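Local coordinates for protein PnpC (Pseudomonas putida, PDB 3N9T) that probably catalyses the intradiol ring cleavage of hydroxyquinol with molecular oxygen, using a ferric ion held by two tyrosines and two histidines, at residues A[147-153]-A[219-225]; A[110-116]-A[169-175]; A[131-137]-A[279-285]. All blocks are in the same frame, centred on the assembly; numbering follows the deposited sequence.

Interaction 1 of 3, residues A[147-153]-A[219-225]. With FE (Fe (III) ion), chain D.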
loop_
_atom_site.group_PDB
_atom_site.type_symbol
_atom_site.label_atom_id
_atom_site.label_comp_id
_atom_site.label_asym_id
_atom_site.label_seq_id
_atom_site.Cartn_x
_atom_site.Cartn_y
_atom_site.Cartn_z
ATOM N N ALA A 147 20.829 -8.908 34.283
ATOM C CA ALA A 147 20.033 -8.742 33.066
ATOM C C ALA A 147 18.911 -9.774 33.005
ATOM O O ALA A 147 19.057 -10.908 33.459
ATOM C CB ALA A 147 20.944 -8.889 31.875
ATOM N N VAL A 148 17.783 -9.391 32.427
ATOM C CA VAL A 148 16.665 -10.262 32.267
ATOM C C VAL A 148 16.564 -10.643 30.749
ATOM O O VAL A 148 16.553 -9.757 29.921
ATOM C CB VAL A 148 15.315 -9.558 32.764
ATOM C CG1 VAL A 148 14.216 -10.358 32.408
ATOM C CG2 VAL A 148 15.243 -9.520 34.272
ATOM N N LEU A 149 16.576 -11.946 30.422
ATOM C CA LEU A 149 16.506 -12.451 29.047
ATOM C C LEU A 149 15.156 -13.120 28.912
ATOM O O LEU A 149 14.959 -14.212 29.486
ATOM C CB LEU A 149 17.594 -13.525 28.781
ATOM C CG LEU A 149 19.029 -13.004 28.946
ATOM C CD1 LEU A 149 19.522 -13.145 30.434
ATOM C CD2 LEU A 149 19.966 -13.716 28.032
ATOM N N ASP A 150 14.236 -12.481 28.172
ATOM C CA ASP A 150 12.931 -13.110 27.858
ATOM C C ASP A 150 13.152 -13.865 26.593
ATOM O O ASP A 150 13.585 -13.258 25.587
ATOM C CB ASP A 150 11.857 -12.040 27.572
ATOM C CG ASP A 150 11.387 -11.321 28.860
ATOM O OD1 ASP A 150 11.057 -12.015 29.829
ATOM O OD2 ASP A 150 11.396 -10.077 28.878
ATOM N N VAL A 151 12.841 -15.161 26.597
ATOM C CA VAL A 151 13.135 -15.984 25.396
ATOM C C VAL A 151 11.896 -16.742 25.001
ATOM O O VAL A 151 11.104 -17.107 25.855
ATOM C CB VAL A 151 14.305 -16.980 25.619
ATOM C CG1 VAL A 151 15.517 -16.186 26.006
ATOM C CG2 VAL A 151 13.982 -18.000 26.772
ATOM N N TRP A 152 11.755 -17.008 23.699
ATOM C CA TRP A 152 10.629 -17.801 23.208
ATOM C C TRP A 152 11.037 -18.445 21.844
ATOM O O TRP A 152 11.904 -17.924 21.088
ATOM C CB TRP A 152 9.328 -16.944 23.174
ATOM C CG TRP A 152 9.259 -15.782 22.182
ATOM C CD1 TRP A 152 8.587 -15.754 20.952
ATOM C CD2 TRP A 152 9.902 -14.476 22.318
ATOM N NE1 TRP A 152 8.762 -14.476 20.359
ATOM C CE2 TRP A 152 9.545 -13.697 21.176
ATOM C CE3 TRP A 152 10.715 -13.889 23.322
ATOM C CZ2 TRP A 152 10.045 -12.377 20.961
ATOM C CZ3 TRP A 152 11.192 -12.594 23.133
ATOM C CH2 TRP A 152 10.868 -11.852 21.931
ATOM N N GLN A 153 10.444 -19.589 21.551
ATOM C CA GLN A 153 10.742 -20.331 20.333
ATOM C C GLN A 153 9.548 -21.236 20.001
ATOM O O GLN A 153 8.705 -21.521 20.879
ATOM C CB GLN A 153 11.974 -21.209 20.538
ATOM C CG GLN A 153 11.870 -22.295 21.547
ATOM C CD GLN A 153 13.113 -23.220 21.536
ATOM O OE1 GLN A 153 14.075 -22.936 22.218
ATOM N NE2 GLN A 153 13.095 -24.290 20.724
ATOM N N LEU A 219 15.884 -18.749 17.983
ATOM C CA LEU A 219 15.421 -18.512 19.342
ATOM C C LEU A 219 15.301 -16.980 19.481
ATOM O O LEU A 219 16.234 -16.269 19.086
ATOM C CB LEU A 219 16.444 -19.116 20.335
ATOM C CG LEU A 219 16.205 -18.996 21.862
ATOM C CD1 LEU A 219 14.791 -19.546 22.315
ATOM C CD2 LEU A 219 17.326 -19.732 22.607
ATOM N N HIS A 220 14.170 -16.496 20.019
ATOM C CA HIS A 220 13.917 -15.042 20.166
ATOM C C HIS A 220 14.457 -14.617 21.493
ATOM O O HIS A 220 14.329 -15.354 22.444
ATOM C CB HIS A 220 12.427 -14.717 20.161
ATOM C CG HIS A 220 11.741 -14.926 18.826
ATOM N ND1 HIS A 220 11.737 -13.961 17.840
ATOM C CD2 HIS A 220 11.041 -15.984 18.324
ATOM C CE1 HIS A 220 11.061 -14.409 16.785
ATOM N NE2 HIS A 220 10.634 -15.639 17.046
ATOM N N PHE A 221 15.172 -13.489 21.540
ATOM C CA PHE A 221 15.604 -12.875 22.830
ATOM C C PHE A 221 15.150 -11.407 22.945
ATOM O O PHE A 221 15.325 -10.612 21.972
ATOM C CB PHE A 221 17.119 -12.833 22.942
ATOM C CG PHE A 221 17.755 -14.161 23.216
ATOM C CD1 PHE A 221 17.891 -15.101 22.169
ATOM C CD2 PHE A 221 18.189 -14.497 24.511
ATOM C CE1 PHE A 221 18.474 -16.338 22.409
ATOM C CE2 PHE A 221 18.817 -15.754 24.757
ATOM C CZ PHE A 221 18.918 -16.684 23.705
ATOM N N MET A 222 14.635 -11.041 24.135
ATOM C CA MET A 222 14.558 -9.653 24.541
ATOM C C MET A 222 15.316 -9.520 25.854
ATOM O O MET A 222 14.964 -10.161 26.836
ATOM C CB MET A 222 13.088 -9.228 24.740
ATOM C CG MET A 222 12.966 -7.698 25.263
ATOM S SD MET A 222 11.255 -7.285 25.390
ATOM C CE MET A 222 11.061 -6.112 24.159
ATOM N N ILE A 223 16.359 -8.706 25.869
ATOM C CA ILE A 223 17.240 -8.592 27.026
ATOM C C ILE A 223 17.166 -7.164 27.553
ATOM O O ILE A 223 17.263 -6.219 26.773
ATOM C CB ILE A 223 18.693 -8.920 26.611
ATOM C CG1 ILE A 223 18.693 -10.278 25.886
ATOM C CG2 ILE A 223 19.662 -8.954 27.824
ATOM C CD1 ILE A 223 19.993 -10.800 25.514
ATOM N N GLN A 224 16.965 -7.020 28.865
ATOM C CA GLN A 224 16.851 -5.719 29.502
ATOM C C GLN A 224 17.730 -5.712 30.744
ATOM O O GLN A 224 17.838 -6.729 31.423
ATOM C CB GLN A 224 15.386 -5.432 29.896
ATOM C CG GLN A 224 14.508 -5.113 28.722
ATOM C CD GLN A 224 13.079 -5.018 29.130
ATOM O OE1 GLN A 224 12.391 -6.018 29.272
ATOM N NE2 GLN A 224 12.637 -3.827 29.359
ATOM N N ALA A 225 18.355 -4.566 31.014
ATOM C CA ALA A 225 19.051 -4.337 32.269
ATOM C C ALA A 225 19.150 -2.830 32.572
ATOM O O ALA A 225 19.302 -2.026 31.664
ATOM C CB ALA A 225 20.475 -4.942 32.236
HETATM FE FE FE D . 10.071 -16.686 15.524
HETATM O O HOH W 1 13.555 -8.755 28.950
HETATM O O HOH W 2 8.879 -14.971 15.143
#
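Trp152 lays its indole over His220, the iron ligand of this antiparallel strand pair. His220 CB sits above the centre of the six-membered ring, 3.2 Å from its centroid, a CH-pi contact. The imidazole continues under the five-membered ring as an offset stack, planes 6° apart and centroids 4.2 Å apart. Chi1 of Trp152, 67°, sets CG between its own backbone N and carbonyl carbon and folds the indole across to the neighbouring strand. Thus backed, His220 points NE2 at the ferric ion, 1.9 Å away, beside Tyr160, Tyr194 and His218. An alanine in place of Trp152 would probably leave one face of the imidazole without its stacking partner and the metal-bound ring freer to tilt. On the other face of the sheet, Val151 CG1 rests over the Phe221 ring, 3.9 Å from its centroid, while Leu149 CD2 meets that ring at its edge. The far end is looser: Val148 and Gln224 are partly exposed, and a water lies 2.9 Å from Met222 O and 2.5 Å from Asp150 OD2, whose carboxylate also forms a salt bridge with Arg175. Backbone bonds join Val148 to Gln224, Asp150 to Met222 and Trp152 to His220, the Trp152 N to His220 O bond being weak. Strand 173-177 flanks 148-152 in the same sheet, strand 231-237 flanks 214-224, and Ile186 of strand 183-189 packs on Val151 and Phe221.

Interaction 2 of 3, residues A[110-116]-A[169-175]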
loop_
_atom_site.group_PDB
_atom_site.type_symbol
_atom_site.label_atom_id
_atom_site.label_comp_id
_atom_site.label_asym_id
_atom_site.label_seq_id
_atom_site.Cartn_x
_atom_site.Cartn_y
_atom_site.Cartn_z
ATOM N N ILE A 110 4.850 -13.182 24.327
ATOM C CA ILE A 110 3.757 -13.121 25.299
ATOM C C ILE A 110 4.294 -12.637 26.649
ATOM O O ILE A 110 5.316 -13.154 27.125
ATOM C CB ILE A 110 3.003 -14.480 25.450
ATOM C CG1 ILE A 110 2.408 -14.918 24.115
ATOM C CG2 ILE A 110 1.850 -14.376 26.497
ATOM C CD1 ILE A 110 1.871 -16.353 24.143
ATOM N N GLU A 111 3.630 -11.622 27.211
ATOM C CA GLU A 111 3.753 -11.238 28.636
ATOM C C GLU A 111 3.444 -12.279 29.719
ATOM O O GLU A 111 2.596 -13.202 29.567
ATOM C CB GLU A 111 2.851 -10.024 28.947
ATOM C CG GLU A 111 3.127 -8.849 28.085
ATOM C CD GLU A 111 4.124 -7.920 28.716
ATOM O OE1 GLU A 111 5.062 -8.409 29.393
ATOM O OE2 GLU A 111 3.942 -6.690 28.540
ATOM N N GLY A 112 4.113 -12.061 30.851
ATOM C CA GLY A 112 3.853 -12.810 32.072
ATOM C C GLY A 112 4.280 -14.258 32.063
ATOM O O GLY A 112 3.631 -15.091 32.714
ATOM N N MET A 113 5.377 -14.572 31.362
ATOM C CA MET A 113 5.887 -15.948 31.370
ATOM C C MET A 113 6.724 -16.206 32.637
ATOM O O MET A 113 7.184 -15.247 33.259
ATOM C CB MET A 113 6.639 -16.274 30.063
ATOM C CG MET A 113 5.658 -16.212 28.840
ATOM S SD MET A 113 4.458 -17.547 28.952
ATOM C CE MET A 113 2.912 -16.710 28.748
ATOM N N PRO A 114 6.933 -17.475 32.992
ATOM C CA PRO A 114 7.643 -17.807 34.259
ATOM C C PRO A 114 9.082 -17.278 34.338
ATOM O O PRO A 114 9.840 -17.315 33.317
ATOM C CB PRO A 114 7.661 -19.343 34.256
ATOM C CG PRO A 114 6.501 -19.760 33.312
ATOM C CD PRO A 114 6.574 -18.683 32.218
ATOM N N ASP A 115 9.443 -16.749 35.515
ATOM C CA ASP A 115 10.857 -16.390 35.803
ATOM C C ASP A 115 11.594 -17.732 36.027
ATOM O O ASP A 115 11.219 -18.476 36.913
ATOM C CB ASP A 115 10.966 -15.485 37.030
ATOM C CG ASP A 115 10.278 -14.190 36.825
ATOM O OD1 ASP A 115 10.873 -13.350 36.187
ATOM O OD2 ASP A 115 9.141 -14.030 37.316
ATOM N N ARG A 116 12.569 -18.079 35.197
ATOM C CA ARG A 116 13.182 -19.400 35.324
ATOM C C ARG A 116 14.570 -19.311 35.890
ATOM O O ARG A 116 15.283 -18.317 35.623
ATOM C CB ARG A 116 13.219 -20.114 33.941
ATOM C CG ARG A 116 11.858 -20.174 33.245
ATOM C CD ARG A 116 11.870 -21.296 32.133
ATOM N NE ARG A 116 10.533 -21.393 31.498
ATOM C CZ ARG A 116 9.562 -22.200 31.942
ATOM N NH1 ARG A 116 9.742 -22.919 33.056
ATOM N NH2 ARG A 116 8.398 -22.280 31.295
ATOM N N PHE A 169 0.930 -24.096 29.220
ATOM C CA PHE A 169 1.312 -22.749 29.625
ATOM C C PHE A 169 2.829 -22.656 29.849
ATOM O O PHE A 169 3.418 -23.478 30.526
ATOM C CB PHE A 169 0.596 -22.318 30.927
ATOM C CG PHE A 169 1.009 -20.970 31.412
ATOM C CD1 PHE A 169 0.328 -19.829 31.004
ATOM C CD2 PHE A 169 2.092 -20.835 32.284
ATOM C CE1 PHE A 169 0.711 -18.559 31.440
ATOM C CE2 PHE A 169 2.500 -19.580 32.720
ATOM C CZ PHE A 169 1.803 -18.428 32.299
ATOM N N GLY A 170 3.433 -21.633 29.246
ATOM C CA GLY A 170 4.879 -21.341 29.428
ATOM C C GLY A 170 5.808 -22.225 28.616
ATOM O O GLY A 170 6.991 -22.053 28.670
ATOM N N ASN A 171 5.271 -23.134 27.809
ATOM C CA ASN A 171 6.135 -24.011 27.075
ATOM C C ASN A 171 7.066 -23.193 26.177
ATOM O O ASN A 171 6.621 -22.319 25.461
ATOM C CB ASN A 171 5.315 -24.898 26.176
ATOM C CG ASN A 171 6.141 -25.953 25.515
ATOM O OD1 ASN A 171 6.978 -26.603 26.141
ATOM N ND2 ASN A 171 5.855 -26.184 24.238
ATOM N N LEU A 172 8.340 -23.528 26.227
ATOM C CA LEU A 172 9.366 -22.909 25.352
ATOM C C LEU A 172 9.291 -21.416 25.431
ATOM O O LEU A 172 9.628 -20.716 24.466
ATOM C CB LEU A 172 9.206 -23.436 23.908
ATOM C CG LEU A 172 9.575 -24.947 23.773
ATOM C CD1 LEU A 172 9.169 -25.470 22.412
ATOM C CD2 LEU A 172 11.056 -25.293 24.051
ATOM N N ARG A 173 8.874 -20.910 26.605
ATOM C CA ARG A 173 9.049 -19.484 26.948
ATOM C C ARG A 173 9.607 -19.379 28.353
ATOM O O ARG A 173 9.379 -20.270 29.212
ATOM C CB ARG A 173 7.746 -18.680 26.839
ATOM C CG ARG A 173 6.953 -18.882 25.568
ATOM C CD ARG A 173 5.576 -18.205 25.634
ATOM N NE ARG A 173 4.960 -18.302 24.303
ATOM C CZ ARG A 173 5.133 -17.410 23.336
ATOM N NH1 ARG A 173 5.919 -16.340 23.539
ATOM N NH2 ARG A 173 4.550 -17.606 22.144
ATOM N N GLY A 174 10.403 -18.343 28.587
ATOM C CA GLY A 174 10.866 -18.090 29.961
ATOM C C GLY A 174 11.562 -16.761 30.117
ATOM O O GLY A 174 12.098 -16.225 29.142
ATOM N N ARG A 175 11.670 -16.308 31.368
ATOM C CA ARG A 175 12.449 -15.120 31.684
ATOM C C ARG A 175 13.606 -15.591 32.537
ATOM O O ARG A 175 13.415 -15.962 33.695
ATOM C CB ARG A 175 11.594 -14.141 32.505
ATOM C CG ARG A 175 12.445 -13.092 33.147
ATOM C CD ARG A 175 11.586 -11.897 33.560
ATOM N NE ARG A 175 11.312 -10.987 32.440
ATOM C CZ ARG A 175 10.980 -9.723 32.630
ATOM N NH1 ARG A 175 10.900 -9.284 33.880
ATOM N NH2 ARG A 175 10.770 -8.902 31.607
HETATM O O HOH W 3 10.374 -10.679 36.531
HETATM O O HOH W 4 14.594 -15.404 35.862
#
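Arg116 reaches along strand 173-175 and turns the edge of its guanidinium to two backbone carbonyls. Its chain is extended from CG to NE (chi2 -161°, chi3 178°), which carries the head group past Gly174 to the start of the strand. There NE, 2.8 Å from Arg173 O, and NH2 grip that one oxygen side-on, the acceptor lying in the guanidinium plane. NH2 also donates to Gly170 O, 3.0 Å away, from above the carbonyl plane; Arg173 N, closing the type II turn Gly170-Arg173, reaches the same oxygen from the opposite face. A salt bridge from NH1 to Glu120 helps fix the rotation of the head group. Arg173 is used differently: its guanidinium presents a face to Ile110, whose CD1 lies 3.5 Å from Arg173 CZ, the two side chains crossing at about a right angle. Hydrogen bonds to Phe108 O and Ser161 O hold its nitrogens. Alongside Arg173, Met113 bends at chi2, which brings SD 3.6 Å from Arg173 CD. SD also stands above the face of the Phe169 ring, 4.7 Å from its centroid, a Met-aromatic contact at some distance, and Pro114 CG touches the same ring at CE2. On the outer side Asp115 and Arg175 lie alongside each other, but the charges stop short of a salt bridge; a water links Asp115 OD1 to Arg175 NH1, while Asp115 pairs with Arg177 and Arg175 with Asp150. Backbone bonds Arg175 N to Pro114 O and Arg116 N to Arg175 O make a single bridge, fastening the 110-116 loop to strand 173-177. Arg173 also packs on the iron ligand Tyr160, so the Arg173 end of this loop-to-strand junction belongs to the second shell of the intradiol dioxygenase ferric site.

Interaction 3 of 3, residues A[131-137]-A[279-285]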
loop_
_atom_site.group_PDB
_atom_site.type_symbol
_atom_site.label_atom_id
_atom_site.label_comp_id
_atom_site.label_asym_id
_atom_site.label_seq_id
_atom_site.Cartn_x
_atom_site.Cartn_y
_atom_site.Cartn_z
ATOM N N LEU A 131 21.367 -27.188 25.313
ATOM C CA LEU A 131 21.693 -26.165 26.345
ATOM C C LEU A 131 22.075 -24.911 25.574
ATOM O O LEU A 131 23.025 -24.977 24.748
ATOM C CB LEU A 131 22.908 -26.611 27.147
ATOM C CG LEU A 131 23.432 -25.579 28.179
ATOM C CD1 LEU A 131 22.301 -25.224 29.220
ATOM C CD2 LEU A 131 24.698 -26.153 28.850
ATOM N N VAL A 132 21.349 -23.791 25.777
ATOM C CA VAL A 132 21.749 -22.508 25.170
ATOM C C VAL A 132 22.316 -21.694 26.322
ATOM O O VAL A 132 21.642 -21.471 27.320
ATOM C CB VAL A 132 20.553 -21.787 24.447
ATOM C CG1 VAL A 132 21.037 -20.350 23.941
ATOM C CG2 VAL A 132 20.030 -22.634 23.265
ATOM N N TYR A 133 23.572 -21.308 26.254
ATOM C CA TYR A 133 24.187 -20.628 27.384
ATOM C C TYR A 133 25.174 -19.559 26.897
ATOM O O TYR A 133 25.514 -19.492 25.698
ATOM C CB TYR A 133 24.886 -21.667 28.320
ATOM C CG TYR A 133 26.161 -22.247 27.796
ATOM C CD1 TYR A 133 26.184 -23.001 26.590
ATOM C CD2 TYR A 133 27.336 -22.188 28.553
ATOM C CE1 TYR A 133 27.398 -23.549 26.092
ATOM C CE2 TYR A 133 28.544 -22.753 28.080
ATOM C CZ TYR A 133 28.553 -23.450 26.872
ATOM O OH TYR A 133 29.733 -23.983 26.412
ATOM N N GLY A 134 25.643 -18.710 27.820
ATOM C CA GLY A 134 26.567 -17.644 27.398
ATOM C C GLY A 134 26.590 -16.536 28.444
ATOM O O GLY A 134 26.443 -16.798 29.635
ATOM N N ARG A 135 26.854 -15.323 27.997
ATOM C CA ARG A 135 26.988 -14.186 28.898
ATOM C C ARG A 135 26.277 -13.001 28.325
ATOM O O ARG A 135 25.965 -12.970 27.139
ATOM C CB ARG A 135 28.474 -13.873 29.124
ATOM C CG ARG A 135 29.339 -15.149 29.627
ATOM C CD ARG A 135 30.863 -14.849 29.660
ATOM N NE ARG A 135 31.118 -14.090 30.869
ATOM C CZ ARG A 135 32.157 -13.268 31.087
ATOM N NH1 ARG A 135 33.080 -13.035 30.132
ATOM N NH2 ARG A 135 32.238 -12.662 32.289
ATOM N N VAL A 136 25.940 -12.056 29.197
ATOM C CA VAL A 136 25.524 -10.741 28.753
ATOM C C VAL A 136 26.625 -9.768 29.200
ATOM O O VAL A 136 26.964 -9.720 30.367
ATOM C CB VAL A 136 24.187 -10.376 29.347
ATOM C CG1 VAL A 136 23.758 -8.925 28.851
ATOM C CG2 VAL A 136 23.110 -11.451 28.947
ATOM N N LEU A 137 27.189 -9.025 28.243
ATOM C CA LEU A 137 28.338 -8.197 28.523
ATOM C C LEU A 137 28.028 -6.766 28.086
ATOM O O LEU A 137 27.027 -6.546 27.345
ATOM C CB LEU A 137 29.502 -8.739 27.671
ATOM C CG LEU A 137 29.962 -10.176 27.959
ATOM C CD1 LEU A 137 31.137 -10.507 27.040
ATOM C CD2 LEU A 137 30.326 -10.333 29.439
ATOM N N LYS A 279 22.966 -31.245 22.577
ATOM C CA LYS A 279 23.331 -30.120 21.698
ATOM C C LYS A 279 23.544 -28.810 22.492
ATOM O O LYS A 279 22.810 -28.563 23.411
ATOM C CB LYS A 279 22.258 -29.934 20.614
ATOM C CG LYS A 279 21.952 -31.225 19.795
ATOM C CD LYS A 279 22.808 -31.158 18.491
ATOM C CE LYS A 279 22.445 -32.329 17.516
ATOM N NZ LYS A 279 23.169 -32.073 16.210
ATOM N N SER A 280 24.541 -27.997 22.118
ATOM C CA SER A 280 24.878 -26.818 22.915
ATOM C C SER A 280 25.179 -25.653 22.033
ATOM O O SER A 280 25.985 -25.794 21.094
ATOM C CB SER A 280 26.198 -27.011 23.678
ATOM O OG SER A 280 26.122 -26.144 24.791
ATOM N N ALA A 281 24.612 -24.507 22.364
ATOM C CA ALA A 281 24.864 -23.264 21.622
ATOM C C ALA A 281 25.301 -22.168 22.635
ATOM O O ALA A 281 24.599 -21.928 23.643
ATOM C CB ALA A 281 23.618 -22.863 20.887
ATOM N N TYR A 282 26.425 -21.528 22.343
ATOM C CA TYR A 282 27.063 -20.609 23.267
ATOM C C TYR A 282 27.019 -19.235 22.653
ATOM O O TYR A 282 27.494 -19.066 21.507
ATOM C CB TYR A 282 28.576 -20.971 23.501
ATOM C CG TYR A 282 29.250 -19.975 24.459
ATOM C CD1 TYR A 282 29.041 -20.052 25.815
ATOM C CD2 TYR A 282 30.080 -18.961 23.962
ATOM C CE1 TYR A 282 29.614 -19.136 26.679
ATOM C CE2 TYR A 282 30.679 -18.084 24.789
ATOM C CZ TYR A 282 30.430 -18.155 26.144
ATOM O OH TYR A 282 30.977 -17.251 26.996
ATOM N N TYR A 283 26.531 -18.240 23.384
ATOM C CA TYR A 283 26.477 -16.920 22.784
ATOM C C TYR A 283 26.774 -15.775 23.752
ATOM O O TYR A 283 26.235 -15.769 24.855
ATOM C CB TYR A 283 25.137 -16.696 22.058
ATOM C CG TYR A 283 25.185 -15.481 21.049
ATOM C CD1 TYR A 283 25.643 -15.662 19.749
ATOM C CD2 TYR A 283 24.788 -14.189 21.442
ATOM C CE1 TYR A 283 25.704 -14.614 18.837
ATOM C CE2 TYR A 283 24.821 -13.129 20.538
ATOM C CZ TYR A 283 25.297 -13.351 19.238
ATOM O OH TYR A 283 25.321 -12.341 18.316
ATOM N N GLU A 284 27.617 -14.821 23.346
ATOM C CA GLU A 284 27.801 -13.639 24.223
ATOM C C GLU A 284 27.078 -12.381 23.681
ATOM O O GLU A 284 27.434 -11.835 22.604
ATOM C CB GLU A 284 29.269 -13.359 24.504
ATOM C CG GLU A 284 29.936 -14.572 25.122
ATOM C CD GLU A 284 31.411 -14.325 25.429
ATOM O OE1 GLU A 284 32.009 -13.429 24.801
ATOM O OE2 GLU A 284 31.947 -15.034 26.298
ATOM N N PHE A 285 26.044 -11.962 24.404
ATOM C CA PHE A 285 25.330 -10.757 24.032
ATOM C C PHE A 285 26.080 -9.523 24.556
ATOM O O PHE A 285 26.638 -9.537 25.659
ATOM C CB PHE A 285 23.949 -10.743 24.655
ATOM C CG PHE A 285 23.047 -11.796 24.100
ATOM C CD1 PHE A 285 22.380 -11.577 22.861
ATOM C CD2 PHE A 285 22.827 -12.984 24.822
ATOM C CE1 PHE A 285 21.525 -12.575 22.291
ATOM C CE2 PHE A 285 21.966 -14.023 24.254
ATOM C CZ PHE A 285 21.346 -13.784 22.949
#
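Tyr133 and Tyr282 meet edge-to-face across two neighbouring parallel strands, 129-138 and 278-287, of the mixed beta sheet in the intradiol dioxygenase catalytic domain. Seven backbone hydrogen bonds, alternating in direction from Leu131 to Leu137, zip the pair together. With chi1 74°, Tyr133 swings CG from CB into the position between its backbone N and carbonyl carbon, over the neighbouring strand. From there CG and CD2 both come near Tyr282 CD1. On the other branch CD1 lies 3.5 Å from Ala281 O, and CE1 meets Ser280 OG at 3.2 Å. CE2 and CZ are each 3.6 Å from Tyr282 CD1, which sits over one face of the ring, the two planes 68° apart, while Leu131 CD2 lies over the other. At the tip, OH is hydrogen-bonded to Asp268 and Arg262. The ring of Tyr282 also reaches Gly134, its CE1 3.5 Å from the glycine CA; a side chain there would run into Tyr283 O. Beyond it, Arg135 and Glu284 lie side by side without a salt bridge, the arginine bonding to Asp181 O instead. On the opposite sheet face Val132 meets Ala281, and Phe285, its ring covered over the centre of one face by Tyr283 CD2, packs against Phe221 of strand 214-224. Back on the tyrosine side, Tyr282 OH donates to Glu284 OE2, 2.5 Å away, meeting the carboxylate oxygen on its anti side.

How the interactions relate
All three contacts reach one mixed beta sheet of the dioxygenase domain, interaction 2 by fastening a loop to its strand 173-177. Segments 110-116, 131-137, 147-153, 169-175, 219-225 and 279-285 follow in that order; interaction 3 brackets interaction 1, whereas interaction 2 alternates with both. Centres of interactions 1 and 2 are about 10 Å apart, and their neighbouring strands 148-152 and 173-177 share a probable Val151 N to Gly174 O hydrogen bond. Interaction 3, about 12 Å from interaction 1 between centres, meets it where Leu149 packs on Val136, Leu219 on Val132 and Ile223 on Phe285. Interactions 2 and 3 do not touch. Interaction 1, carrying the iron ligand, thus links the other two.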